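Local coordinates for protein Pab-dependent poly(a)-specific ribonuclease subunit PAN2 (Neurospora crassa, PDB 4CZW) that probably shortens the poly(A) tails of mRNAs as the catalytic subunit of the PAN2-PAN3 deadenylase, here represented by its pseudo-ubiquitin-protease and exonuclease domains, at residues Pro61-Met66 against Arg178-Asp183; Pro264-Leu269 against Val389-Val394; Tyr591-Asp596 against Ala611-Arg616. All blocks are in the same frame, centred on the assembly; numbering follows the deposited sequence.

Contact 1. Residues Pro61-Met66 against Arg178-Asp183; sequences PLLRNM and RLLETD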
ATOM      1  N   PRO A  61       9.912   0.115   8.092  1.00 40.32           N
ATOM      2  CA  PRO A  61       9.204   0.244   9.374  1.00 35.66           C
ATOM      3  C   PRO A  61       8.668   1.645   9.663  1.00 44.75           C
ATOM      4  O   PRO A  61       7.535   1.780  10.124  1.00 49.05           O
ATOM      5  CB  PRO A  61      10.277  -0.140  10.395  1.00 36.39           C
ATOM      6  CG  PRO A  61      11.128  -1.116   9.668  1.00 39.84           C
ATOM      7  CD  PRO A  61      11.173  -0.634   8.242  1.00 43.25           C
ATOM      8  N   LEU A  62       9.471   2.669   9.390  1.00 47.67           N
ATOM      9  CA  LEU A  62       9.057   4.044   9.640  1.00 39.38           C
ATOM     10  C   LEU A  62       7.942   4.479   8.696  1.00 47.01           C
ATOM     11  O   LEU A  62       7.084   5.278   9.067  1.00 45.74           O
ATOM     12  CB  LEU A  62      10.248   4.993   9.514  1.00 45.79           C
ATOM     13  CG  LEU A  62      11.281   4.903  10.636  1.00 52.93           C
ATOM     14  CD1 LEU A  62      12.424   5.871  10.390  1.00 51.15           C
ATOM     15  CD2 LEU A  62      10.625   5.171  11.982  1.00 44.30           C
ATOM     16  N   LEU A  63       7.956   3.950   7.476  1.00 42.17           N
ATOM     17  CA  LEU A  63       6.932   4.284   6.493  1.00 44.06           C
ATOM     18  C   LEU A  63       5.626   3.545   6.766  1.00 45.42           C
ATOM     19  O   LEU A  63       4.545   4.120   6.641  1.00 45.26           O
ATOM     20  CB  LEU A  63       7.420   3.973   5.076  1.00 44.03           C
ATOM     21  CG  LEU A  63       8.510   4.886   4.513  1.00 48.51           C
ATOM     22  CD1 LEU A  63       8.837   4.509   3.078  1.00 44.54           C
ATOM     23  CD2 LEU A  63       8.081   6.340   4.606  1.00 44.30           C
ATOM     24  N   ARG A  64       5.728   2.270   7.138  1.00 48.72           N
ATOM     25  CA  ARG A  64       4.544   1.459   7.403  1.00 50.88           C
ATOM     26  C   ARG A  64       3.792   1.972   8.628  1.00 46.97           C
ATOM     27  O   ARG A  64       2.568   2.086   8.611  1.00 42.83           O
ATOM     28  CB  ARG A  64       4.918  -0.014   7.600  1.00 41.44           C
ATOM     29  CG  ARG A  64       3.709  -0.942   7.647  1.00 50.27           C
ATOM     30  CD  ARG A  64       4.008  -2.257   8.356  1.00 45.63           C
ATOM     31  NE  ARG A  64       4.871  -3.145   7.581  1.00 45.53           N
ATOM     32  CZ  ARG A  64       5.226  -4.366   7.973  1.00 51.33           C
ATOM     33  NH1 ARG A  64       4.789  -4.846   9.130  1.00 62.99           N
ATOM     34  NH2 ARG A  64       6.014  -5.109   7.209  1.00 48.42           N
ATOM     35  N   ASN A  65       4.534   2.280   9.688  1.00 45.75           N
ATOM     36  CA  ASN A  65       3.942   2.831  10.900  1.00 43.68           C
ATOM     37  C   ASN A  65       3.275   4.175  10.628  1.00 53.30           C
ATOM     38  O   ASN A  65       2.145   4.414  11.050  1.00 52.12           O
ATOM     39  CB  ASN A  65       5.003   2.978  11.992  1.00 41.21           C
ATOM     40  CG  ASN A  65       4.443   3.570  13.272  1.00 50.13           C
ATOM     41  OD1 ASN A  65       3.848   2.866  14.087  1.00 51.01           O
ATOM     42  ND2 ASN A  65       4.636   4.871  13.454  1.00 48.30           N
HETATM   43  N   MSE A  66       3.988   5.037   9.909  1.00 46.56           N
HETATM   44  CA  MSE A  66       3.500   6.364   9.550  1.00 45.14           C
HETATM   45  C   MSE A  66       2.118   6.319   8.904  1.00 47.09           C
HETATM   46  O   MSE A  66       1.228   7.090   9.265  1.00 48.11           O
HETATM   47  CB  MSE A  66       4.494   7.039   8.604  1.00 50.52           C
HETATM   48  CG  MSE A  66       4.151   8.466   8.226  1.00 62.25           C
HETATM   49 SE   MSE A  66       5.397   9.163   6.898  1.00 70.08          SE
HETATM   50  CE  MSE A  66       7.064   8.633   7.750  1.00 48.62           C
ATOM     51  N   ARG A 178      11.302  15.594   9.826  1.00 54.73           N
ATOM     52  CA  ARG A 178      12.501  14.875  10.242  1.00 47.74           C
ATOM     53  C   ARG A 178      12.533  13.472   9.638  1.00 56.34           C
ATOM     54  O   ARG A 178      13.594  12.860   9.512  1.00 57.70           O
ATOM     55  CB  ARG A 178      12.571  14.805  11.771  1.00 51.07           C
ATOM     56  CG  ARG A 178      13.860  14.211  12.321  1.00 69.57           C
ATOM     57  CD  ARG A 178      13.924  14.338  13.836  1.00 79.61           C
ATOM     58  NE  ARG A 178      15.145  13.753  14.382  1.00 90.56           N
ATOM     59  CZ  ARG A 178      15.507  13.838  15.658  1.00 96.65           C
ATOM     60  NH1 ARG A 178      14.744  14.488  16.526  1.00 87.06           N
ATOM     61  NH2 ARG A 178      16.635  13.274  16.068  1.00 90.84           N
ATOM     62  N   LEU A 179      11.362  12.975   9.252  1.00 57.80           N
ATOM     63  CA  LEU A 179      11.234  11.620   8.728  1.00 52.01           C
ATOM     64  C   LEU A 179      11.506  11.526   7.227  1.00 47.66           C
ATOM     65  O   LEU A 179      12.117  10.563   6.764  1.00 47.29           O
ATOM     66  CB  LEU A 179       9.837  11.071   9.030  1.00 55.96           C
ATOM     67  CG  LEU A 179       9.550  10.694  10.485  1.00 57.40           C
ATOM     68  CD1 LEU A 179       8.055  10.544  10.716  1.00 53.13           C
ATOM     69  CD2 LEU A 179      10.279   9.414  10.859  1.00 46.86           C
ATOM     70  N   LEU A 180      11.058  12.523   6.471  1.00 47.97           N
ATOM     71  CA  LEU A 180      11.101  12.436   5.014  1.00 47.12           C
ATOM     72  C   LEU A 180      11.940  13.523   4.342  1.00 48.53           C
ATOM     73  O   LEU A 180      12.445  13.323   3.238  1.00 44.98           O
ATOM     74  CB  LEU A 180       9.678  12.480   4.450  1.00 45.04           C
ATOM     75  CG  LEU A 180       8.686  11.447   4.989  1.00 47.91           C
ATOM     76  CD1 LEU A 180       7.339  11.584   4.294  1.00 41.39           C
ATOM     77  CD2 LEU A 180       9.233  10.034   4.839  1.00 41.52           C
ATOM     78  N   GLU A 181      12.091  14.668   5.000  1.00 56.44           N
ATOM     79  CA  GLU A 181      12.752  15.810   4.371  1.00 56.31           C
ATOM     80  C   GLU A 181      14.243  15.914   4.670  1.00 51.56           C
ATOM     81  O   GLU A 181      14.707  15.539   5.747  1.00 48.10           O
ATOM     82  CB  GLU A 181      12.078  17.118   4.792  1.00 55.24           C
ATOM     83  CG  GLU A 181      10.688  17.322   4.227  1.00 60.73           C
ATOM     84  CD  GLU A 181      10.214  18.753   4.374  1.00 65.27           C
ATOM     85  OE1 GLU A 181      11.065  19.639   4.605  1.00 67.38           O
ATOM     86  OE2 GLU A 181       8.995  18.994   4.261  1.00 81.46           O
ATOM     87  N   THR A 182      14.985  16.432   3.697  1.00 54.29           N
ATOM     88  CA  THR A 182      16.368  16.833   3.907  1.00 62.42           C
ATOM     89  C   THR A 182      16.393  18.316   4.253  1.00 53.31           C
ATOM     90  O   THR A 182      16.298  19.168   3.369  1.00 57.31           O
ATOM     91  CB  THR A 182      17.243  16.572   2.667  1.00 56.01           C
ATOM     92  OG1 THR A 182      17.233  15.174   2.353  1.00 58.37           O
ATOM     93  CG2 THR A 182      18.676  17.020   2.921  1.00 54.02           C
ATOM     94  N   ASP A 183      16.501  18.618   5.542  1.00 59.04           N
ATOM     95  CA  ASP A 183      16.491  19.999   6.011  1.00 70.97           C
ATOM     96  C   ASP A 183      17.698  20.764   5.481  1.00 66.02           C
ATOM     97  O   ASP A 183      18.830  20.526   5.904  1.00 58.99           O
ATOM     98  CB  ASP A 183      16.463  20.044   7.540  1.00 67.53           C
ATOM     99  CG  ASP A 183      16.354  21.455   8.081  1.00 77.78           C
ATOM    100  OD1 ASP A 183      15.780  22.319   7.386  1.00 88.73           O
ATOM    101  OD2 ASP A 183      16.842  21.701   9.205  1.00 82.82           O
TER
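The carbonyl O of Leu-179 is gripped by one hydrogen bond, from the backbone N of Val-266, which ties the end of helix 172-180 to the neighbouring strand 266-270. No hydrogen bond or salt bridge joins 61-66 to 178-183 themselves; they meet through apolar side chains alone, all of them buried. Met-66, modelled as selenomethionine, reaches furthest. Its CG is anti to the backbone N (chi1 -176°) and the next torsion is also extended, so the chain runs straight out until a bend at chi3 (-48°) turns the terminal methyl. That methyl comes tip to tip with both leucines of the other segment: Met-66 CE is 3.7 Å from Leu-179 CD1 and 3.9 Å from Leu-180 CD2. Just behind it, SE of Met-66 lies 4.1 Å from CD1 of Leu-180, so the thioether end spans the two branches of that leucine.

The helices belong to the pseudo-USP domain, a ubiquitin-protease fold predicted to be inactive and serving as a scaffold. Helix 61-71 also carries His-70, a zinc ligand, one turn beyond Met-66, while 178-183 leaves its helix at Glu-181 and heads into strand 183-190, at whose end Cys-190 binds the other zinc.

Flanking the methionine, two leucine pairs cross obliquely. Leu-63 brings CD2 to within 3.9 Å of Leu-180 CD2, although its CB does not aim at the partner segment. Leu-62 does aim there, and its CD1 is 4.2 Å from Leu-179 CD2. Leu-62 is also packed by Leu-159 and Leu-163 of helix 158-163, and Leu-62, Leu-63 and Leu-180 all touch Val-266.

Contact 2. Residues Pro264-Leu269 against Val389-Val394; sequences PAVLAL and VVMFQV
SE of Met-391, a selenomethionine in the model, is the apolar centre on one face of this strand pair, 3.7 Å from Val-266 CG1 and 3.9 Å from Ala-268 CB. Bends at chi2 (75°) and chi3 (65°) fold the chain back, laying the selenium across both small side chains instead of sending it outward. Val-56 and Met-57 of helix 51-58 pack on Met-391 from outside the pair. On the opposite face Leu-269 slants across Phe-392, its CD1 4.0 Å from Phe-392 CD2, while the CB atoms of Leu-267 and Phe-392 lie side by side. Beyond Phe-392, Leu-325 of strand 321-334 continues the packing.

Further out, the backbones lock in antiparallel register. Leu-267 and Phe-392 form a hydrogen-bonded pair; the bond from Phe-392 N to Leu-267 O (2.8 Å) is nearly straight at 171°, though its donor stands above the carbonyl plane. Leu-269 and Val-390 bond reciprocally too, both donors lying in the carbonyl planes. At the far end Val-394 N reaches Ala-265 O at 3.1 Å, nearly along the C=O axis. The polar edge belongs to Gln-393, whose amide NE2 bonds to Asn-398 OD1 and whose OE1 takes a weak bond from Leu-62 N. With strand 321-334 beyond 385-394, these antiparallel neighbours form part of a mixed beta-sheet, consistent with the central sheet of the USP palm.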
ATOM      1  N   PRO A 264      16.982  13.035   6.405  1.00 50.55           N
ATOM      2  CA  PRO A 264      15.744  12.367   6.823  1.00 48.76           C
ATOM      3  C   PRO A 264      15.985  10.994   7.443  1.00 54.15           C
ATOM      4  O   PRO A 264      16.986  10.344   7.140  1.00 47.72           O
ATOM      5  CB  PRO A 264      14.959  12.240   5.514  1.00 48.35           C
ATOM      6  CG  PRO A 264      16.002  12.227   4.453  1.00 47.72           C
ATOM      7  CD  PRO A 264      17.071  13.161   4.940  1.00 60.69           C
ATOM      8  N   ALA A 265      15.070  10.566   8.308  1.00 49.91           N
ATOM      9  CA  ALA A 265      15.142   9.242   8.915  1.00 43.86           C
ATOM     10  C   ALA A 265      14.920   8.169   7.856  1.00 48.26           C
ATOM     11  O   ALA A 265      15.484   7.077   7.932  1.00 35.34           O
ATOM     12  CB  ALA A 265      14.123   9.112  10.034  1.00 44.51           C
ATOM     13  N   VAL A 266      14.088   8.491   6.870  1.00 45.58           N
ATOM     14  CA  VAL A 266      13.880   7.624   5.716  1.00 43.77           C
ATOM     15  C   VAL A 266      14.558   8.232   4.495  1.00 45.51           C
ATOM     16  O   VAL A 266      14.186   9.315   4.042  1.00 43.82           O
ATOM     17  CB  VAL A 266      12.384   7.408   5.424  1.00 40.34           C
ATOM     18  CG1 VAL A 266      12.205   6.595   4.151  1.00 47.46           C
ATOM     19  CG2 VAL A 266      11.706   6.723   6.599  1.00 35.94           C
ATOM     20  N   LEU A 267      15.555   7.533   3.964  1.00 42.82           N
ATOM     21  CA  LEU A 267      16.358   8.066   2.870  1.00 39.38           C
ATOM     22  C   LEU A 267      16.028   7.407   1.534  1.00 43.08           C
ATOM     23  O   LEU A 267      16.565   6.350   1.202  1.00 47.67           O
ATOM     24  CB  LEU A 267      17.847   7.897   3.183  1.00 40.25           C
ATOM     25  CG  LEU A 267      18.834   8.577   2.232  1.00 37.95           C
ATOM     26  CD1 LEU A 267      18.627  10.083   2.232  1.00 44.57           C
ATOM     27  CD2 LEU A 267      20.266   8.229   2.606  1.00 43.76           C
ATOM     28  N   ALA A 268      15.142   8.040   0.771  1.00 35.34           N
ATOM     29  CA  ALA A 268      14.795   7.562  -0.563  1.00 43.58           C
ATOM     30  C   ALA A 268      15.738   8.160  -1.602  1.00 45.38           C
ATOM     31  O   ALA A 268      15.987   9.366  -1.602  1.00 47.29           O
ATOM     32  CB  ALA A 268      13.351   7.902  -0.893  1.00 39.92           C
ATOM     33  N   LEU A 269      16.259   7.316  -2.488  1.00 40.94           N
ATOM     34  CA  LEU A 269      17.263   7.755  -3.452  1.00 40.59           C
ATOM     35  C   LEU A 269      16.939   7.329  -4.882  1.00 41.88           C
ATOM     36  O   LEU A 269      16.659   6.160  -5.145  1.00 43.97           O
ATOM     37  CB  LEU A 269      18.638   7.213  -3.059  1.00 40.10           C
ATOM     38  CG  LEU A 269      19.173   7.610  -1.682  1.00 42.66           C
ATOM     39  CD1 LEU A 269      20.482   6.893  -1.390  1.00 34.17           C
ATOM     40  CD2 LEU A 269      19.350   9.118  -1.591  1.00 43.65           C
ATOM     41  N   VAL A 389      15.163   2.991  -7.750  1.00 38.64           N
ATOM     42  CA  VAL A 389      14.980   3.645  -6.461  1.00 35.33           C
ATOM     43  C   VAL A 389      15.621   2.820  -5.350  1.00 39.40           C
ATOM     44  O   VAL A 389      15.390   1.614  -5.247  1.00 44.51           O
ATOM     45  CB  VAL A 389      13.487   3.863  -6.139  1.00 31.07           C
ATOM     46  CG1 VAL A 389      13.332   4.628  -4.831  1.00 26.45           C
ATOM     47  CG2 VAL A 389      12.799   4.602  -7.275  1.00 34.29           C
ATOM     48  N   VAL A 390      16.432   3.473  -4.525  1.00 39.74           N
ATOM     49  CA  VAL A 390      17.100   2.807  -3.412  1.00 37.28           C
ATOM     50  C   VAL A 390      16.604   3.374  -2.086  1.00 38.02           C
ATOM     51  O   VAL A 390      16.566   4.590  -1.900  1.00 44.19           O
ATOM     52  CB  VAL A 390      18.629   2.958  -3.505  1.00 37.72           C
ATOM     53  CG1 VAL A 390      19.303   2.293  -2.319  1.00 37.92           C
ATOM     54  CG2 VAL A 390      19.139   2.364  -4.808  1.00 37.78           C
HETATM   55  N   MSE A 391      16.225   2.492  -1.165  1.00 38.92           N
HETATM   56  CA  MSE A 391      15.610   2.919   0.087  1.00 43.65           C
HETATM   57  C   MSE A 391      16.461   2.603   1.314  1.00 44.17           C
HETATM   58  O   MSE A 391      16.750   1.442   1.603  1.00 44.62           O
HETATM   59  CB  MSE A 391      14.235   2.268   0.245  1.00 37.81           C
HETATM   60  CG  MSE A 391      13.421   2.798   1.413  1.00 45.09           C
HETATM   61 SE   MSE A 391      12.671   4.566   1.070  1.00 55.37          SE
HETATM   62  CE  MSE A 391      11.458   4.108  -0.389  1.00 44.92           C
ATOM     63  N   PHE A 392      16.854   3.650   2.033  1.00 46.20           N
ATOM     64  CA  PHE A 392      17.549   3.499   3.305  1.00 42.29           C
ATOM     65  C   PHE A 392      16.694   4.036   4.446  1.00 42.76           C
ATOM     66  O   PHE A 392      15.894   4.952   4.255  1.00 48.00           O
ATOM     67  CB  PHE A 392      18.894   4.230   3.289  1.00 41.96           C
ATOM     68  CG  PHE A 392      19.971   3.520   2.520  1.00 33.58           C
ATOM     69  CD1 PHE A 392      20.762   2.561   3.132  1.00 44.29           C
ATOM     70  CD2 PHE A 392      20.206   3.826   1.191  1.00 34.81           C
ATOM     71  CE1 PHE A 392      21.758   1.912   2.429  1.00 43.12           C
ATOM     72  CE2 PHE A 392      21.203   3.181   0.483  1.00 33.16           C
ATOM     73  CZ  PHE A 392      21.978   2.221   1.102  1.00 33.63           C
ATOM     74  N   GLN A 393      16.862   3.458   5.630  1.00 38.68           N
ATOM     75  CA  GLN A 393      16.277   4.023   6.838  1.00 39.64           C
ATOM     76  C   GLN A 393      17.285   3.895   7.971  1.00 43.03           C
ATOM     77  O   GLN A 393      18.200   3.073   7.902  1.00 44.76           O
ATOM     78  CB  GLN A 393      14.960   3.332   7.204  1.00 39.07           C
ATOM     79  CG  GLN A 393      15.118   2.060   8.020  1.00 42.51           C
ATOM     80  CD  GLN A 393      13.863   1.710   8.797  1.00 46.49           C
ATOM     81  OE1 GLN A 393      12.810   2.320   8.605  1.00 50.64           O
ATOM     82  NE2 GLN A 393      13.970   0.730   9.685  1.00 47.89           N
ATOM     83  N   VAL A 394      17.125   4.715   9.005  1.00 46.47           N
ATOM     84  CA  VAL A 394      18.037   4.684  10.142  1.00 46.46           C
ATOM     85  C   VAL A 394      17.999   3.314  10.818  1.00 49.04           C
ATOM     86  O   VAL A 394      16.928   2.752  11.048  1.00 52.97           O
ATOM     87  CB  VAL A 394      17.707   5.794  11.163  1.00 49.26           C
ATOM     88  CG1 VAL A 394      18.082   7.153  10.596  1.00 47.36           C
ATOM     89  CG2 VAL A 394      16.236   5.767  11.540  1.00 46.71           C
TER

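Contact 3. Residues Tyr591-Asp596 against Ala611-Arg616; sequences YLLKED and ALKLYR
Leu-593 points its side chain at helix 604-623 and slants across two successive residues there. Its CG is anti to the carbonyl carbon (chi1 -59°), which carries CD1 into the angle between them: Leu-593 CD1 is 3.7 Å from Lys-613 CB and 3.9 Å from Leu-614 CD2. Leu-592 meets that same leucine branch from another direction, crossing Leu-614 at about a right angle with CD1 4.0 Å from Leu-614 CD2. One methyl of Leu-614 is thus shared by two consecutive leucines. An alanine at Leu-593 would lack both methyl branches and would probably loosen the packing over Lys-613 CB and Leu-614, leaving Leu-592 to hold the leucine from this segment.

After Leu-593 the backbone turns through a positive phi at Lys-594 (54°), and Glu-595 again points toward the helix. Its chain, extended beyond CG, crosses that of Lys-613 at about a right angle, and Glu-595 OE2 forms a salt bridge with Lys-613 NZ at a long 3.5 Å. Lys-613, extended beyond CG and exposed, therefore offers its CB to Leu-593 and its NZ to the carboxylate, so apolar packing gives way to charge toward the solvent. Phe-621 and Val-630 pack on Leu-592. The turn after helix 585-592 thus packs on helix 604-623 of an RNase H-like exonuclease domain, the helix that carries Asp-607, probably a catalytic metal ligand.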
ATOM      1  N   TYR A 591     -33.668 -25.164   0.237  1.00 49.44           N
ATOM      2  CA  TYR A 591     -33.673 -26.509   0.800  1.00 44.92           C
ATOM      3  C   TYR A 591     -33.669 -26.509   2.326  1.00 44.39           C
ATOM      4  O   TYR A 591     -34.228 -27.409   2.952  1.00 51.82           O
ATOM      5  CB  TYR A 591     -32.473 -27.301   0.276  1.00 46.93           C
ATOM      6  CG  TYR A 591     -32.501 -28.769   0.642  1.00 49.57           C
ATOM      7  CD1 TYR A 591     -33.299 -29.661  -0.059  1.00 52.72           C
ATOM      8  CD2 TYR A 591     -31.726 -29.262   1.684  1.00 44.46           C
ATOM      9  CE1 TYR A 591     -33.330 -31.003   0.269  1.00 49.61           C
ATOM     10  CE2 TYR A 591     -31.748 -30.602   2.019  1.00 50.65           C
ATOM     11  CZ  TYR A 591     -32.553 -31.467   1.308  1.00 53.20           C
ATOM     12  OH  TYR A 591     -32.582 -32.803   1.634  1.00 51.20           O
ATOM     13  N   LEU A 592     -33.040 -25.502   2.922  1.00 47.16           N
ATOM     14  CA  LEU A 592     -32.898 -25.455   4.374  1.00 47.24           C
ATOM     15  C   LEU A 592     -33.872 -24.475   5.026  1.00 47.86           C
ATOM     16  O   LEU A 592     -34.228 -24.632   6.193  1.00 53.73           O
ATOM     17  CB  LEU A 592     -31.464 -25.086   4.754  1.00 42.70           C
ATOM     18  CG  LEU A 592     -30.358 -25.993   4.207  1.00 45.61           C
ATOM     19  CD1 LEU A 592     -28.992 -25.499   4.651  1.00 51.21           C
ATOM     20  CD2 LEU A 592     -30.578 -27.435   4.641  1.00 47.34           C
ATOM     21  N   LEU A 593     -34.301 -23.469   4.271  1.00 45.46           N
ATOM     22  CA  LEU A 593     -35.199 -22.451   4.808  1.00 44.97           C
ATOM     23  C   LEU A 593     -36.560 -22.469   4.120  1.00 50.13           C
ATOM     24  O   LEU A 593     -37.481 -21.769   4.544  1.00 50.02           O
ATOM     25  CB  LEU A 593     -34.574 -21.060   4.675  1.00 41.15           C
ATOM     26  CG  LEU A 593     -33.229 -20.823   5.362  1.00 45.45           C
ATOM     27  CD1 LEU A 593     -32.674 -19.456   4.989  1.00 42.47           C
ATOM     28  CD2 LEU A 593     -33.369 -20.951   6.870  1.00 49.24           C
ATOM     29  N   LYS A 594     -36.676 -23.273   3.065  1.00 50.42           N
ATOM     30  CA  LYS A 594     -37.881 -23.322   2.238  1.00 51.39           C
ATOM     31  C   LYS A 594     -38.275 -21.935   1.736  1.00 53.78           C
ATOM     32  O   LYS A 594     -39.443 -21.552   1.797  1.00 54.42           O
ATOM     33  CB  LYS A 594     -39.050 -23.947   3.009  1.00 49.31           C
ATOM     34  CG  LYS A 594     -39.018 -25.464   3.085  1.00 50.90           C
ATOM     35  CD  LYS A 594     -38.766 -25.945   4.503  1.00 64.50           C
ATOM     36  CE  LYS A 594     -38.989 -27.444   4.622  1.00 63.42           C
ATOM     37  NZ  LYS A 594     -38.674 -27.949   5.988  1.00 67.05           N
ATOM     38  N   GLU A 595     -37.294 -21.187   1.239  1.00 60.71           N
ATOM     39  CA  GLU A 595     -37.535 -19.834   0.754  1.00 55.24           C
ATOM     40  C   GLU A 595     -37.102 -19.660  -0.698  1.00 65.16           C
ATOM     41  O   GLU A 595     -36.122 -20.257  -1.142  1.00 64.78           O
ATOM     42  CB  GLU A 595     -36.806 -18.811   1.629  1.00 56.48           C
ATOM     43  CG  GLU A 595     -37.245 -18.793   3.083  1.00 58.78           C
ATOM     44  CD  GLU A 595     -36.553 -17.707   3.882  1.00 62.90           C
ATOM     45  OE1 GLU A 595     -35.925 -16.820   3.262  1.00 71.06           O
ATOM     46  OE2 GLU A 595     -36.632 -17.738   5.128  1.00 65.74           O
ATOM     47  N   ASP A 596     -37.842 -18.836  -1.433  1.00 71.74           N
ATOM     48  CA  ASP A 596     -37.447 -18.451  -2.781  1.00 74.07           C
ATOM     49  C   ASP A 596     -36.905 -17.028  -2.749  1.00 79.25           C
ATOM     50  O   ASP A 596     -37.665 -16.064  -2.659  1.00 84.49           O
ATOM     51  CB  ASP A 596     -38.624 -18.563  -3.749  1.00 77.55           C
ATOM     52  CG  ASP A 596     -38.210 -18.365  -5.195  1.00 85.54           C
ATOM     53  OD1 ASP A 596     -36.997 -18.435  -5.484  1.00 91.86           O
ATOM     54  OD2 ASP A 596     -39.100 -18.152  -6.044  1.00 93.83           O
ATOM     55  N   ALA A 611     -27.852 -15.549   4.474  1.00 46.74           N
ATOM     56  CA  ALA A 611     -26.641 -16.248   4.889  1.00 44.32           C
ATOM     57  C   ALA A 611     -26.597 -16.413   6.403  1.00 42.48           C
ATOM     58  O   ALA A 611     -26.149 -17.440   6.911  1.00 47.88           O
ATOM     59  CB  ALA A 611     -25.407 -15.505   4.399  1.00 38.89           C
ATOM     60  N   LEU A 612     -27.067 -15.394   7.117  1.00 40.39           N
ATOM     61  CA  LEU A 612     -27.118 -15.439   8.572  1.00 42.92           C
ATOM     62  C   LEU A 612     -28.096 -16.511   9.042  1.00 45.04           C
ATOM     63  O   LEU A 612     -27.819 -17.244   9.991  1.00 46.38           O
ATOM     64  CB  LEU A 612     -27.509 -14.075   9.141  1.00 34.64           C
ATOM     65  CG  LEU A 612     -27.573 -13.982  10.667  1.00 41.91           C
ATOM     66  CD1 LEU A 612     -26.223 -14.321  11.280  1.00 37.94           C
ATOM     67  CD2 LEU A 612     -28.036 -12.602  11.110  1.00 39.64           C
ATOM     68  N   LYS A 613     -29.240 -16.595   8.370  1.00 46.38           N
ATOM     69  CA  LYS A 613     -30.233 -17.622   8.667  1.00 40.85           C
ATOM     70  C   LYS A 613     -29.668 -19.013   8.410  1.00 47.39           C
ATOM     71  O   LYS A 613     -29.905 -19.944   9.181  1.00 46.72           O
ATOM     72  CB  LYS A 613     -31.498 -17.412   7.831  1.00 41.39           C
ATOM     73  CG  LYS A 613     -32.338 -16.213   8.238  1.00 43.02           C
ATOM     74  CD  LYS A 613     -33.565 -16.089   7.348  1.00 41.72           C
ATOM     75  CE  LYS A 613     -34.488 -14.982   7.827  1.00 60.67           C
ATOM     76  NZ  LYS A 613     -35.698 -14.865   6.966  1.00 66.98           N
ATOM     77  N   LEU A 614     -28.920 -19.144   7.319  1.00 42.29           N
ATOM     78  CA  LEU A 614     -28.309 -20.415   6.951  1.00 38.74           C
ATOM     79  C   LEU A 614     -27.284 -20.864   7.986  1.00 45.83           C
ATOM     80  O   LEU A 614     -27.166 -22.054   8.277  1.00 51.75           O
ATOM     81  CB  LEU A 614     -27.653 -20.313   5.573  1.00 40.60           C
ATOM     82  CG  LEU A 614     -28.602 -20.255   4.375  1.00 41.74           C
ATOM     83  CD1 LEU A 614     -27.828 -19.995   3.095  1.00 47.36           C
ATOM     84  CD2 LEU A 614     -29.402 -21.543   4.265  1.00 43.39           C
ATOM     85  N   TYR A 615     -26.543 -19.909   8.540  1.00 44.02           N
ATOM     86  CA  TYR A 615     -25.551 -20.225   9.560  1.00 41.47           C
ATOM     87  C   TYR A 615     -26.220 -20.656  10.861  1.00 43.86           C
ATOM     88  O   TYR A 615     -25.708 -21.521  11.572  1.00 48.21           O
ATOM     89  CB  TYR A 615     -24.631 -19.032   9.820  1.00 45.89           C
ATOM     90  CG  TYR A 615     -23.661 -19.274  10.955  1.00 36.21           C
ATOM     91  CD1 TYR A 615     -22.562 -20.108  10.788  1.00 30.76           C
ATOM     92  CD2 TYR A 615     -23.849 -18.679  12.197  1.00 32.25           C
ATOM     93  CE1 TYR A 615     -21.676 -20.339  11.823  1.00 38.36           C
ATOM     94  CE2 TYR A 615     -22.967 -18.904  13.238  1.00 34.38           C
ATOM     95  CZ  TYR A 615     -21.882 -19.734  13.045  1.00 35.99           C
ATOM     96  OH  TYR A 615     -21.002 -19.962  14.078  1.00 43.53           O
ATOM     97  N   ARG A 616     -27.359 -20.045  11.171  1.00 40.83           N
ATOM     98  CA  ARG A 616     -28.099 -20.397  12.377  1.00 43.41           C
ATOM     99  C   ARG A 616     -28.654 -21.813  12.269  1.00 45.87           C
ATOM    100  O   ARG A 616     -28.686 -22.550  13.254  1.00 49.56           O
ATOM    101  CB  ARG A 616     -29.230 -19.397  12.633  1.00 47.00           C
ATOM    102  CG  ARG A 616     -28.747 -17.999  12.988  1.00 42.14           C
ATOM    103  CD  ARG A 616     -27.705 -18.043  14.096  1.00 49.90           C
ATOM    104  NE  ARG A 616     -27.234 -16.712  14.464  1.00 51.11           N
ATOM    105  CZ  ARG A 616     -26.206 -16.481  15.277  1.00 47.61           C
ATOM    106  NH1 ARG A 616     -25.534 -17.497  15.803  1.00 41.27           N
ATOM    107  NH2 ARG A 616     -25.847 -15.236  15.558  1.00 40.43           N
TER

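How the contacts relate
Contacts 1 and 2 adjoin within the pseudo-USP domain, their centres about 9 Å apart. The backbone joins them: besides the bond at Leu-179, Arg-178 O lies 3.0 Å from Ala-265 N, a probable hydrogen bond, so the helix end of contact 1 is stitched to the residues that lead into and open strand 266-270. Contact 1 is the one nearer a zinc ion, about 11 Å from the side chain of Met-66, whereas contact 2 lies away from the zinc and catalytic metal sites. Contact 3 belongs to the exonuclease domain, its centre about 51 Å from that of contact 1 and about 55 Å from that of contact 2. Its Leu-614 side chain is about 9 Å from that of Asp-607.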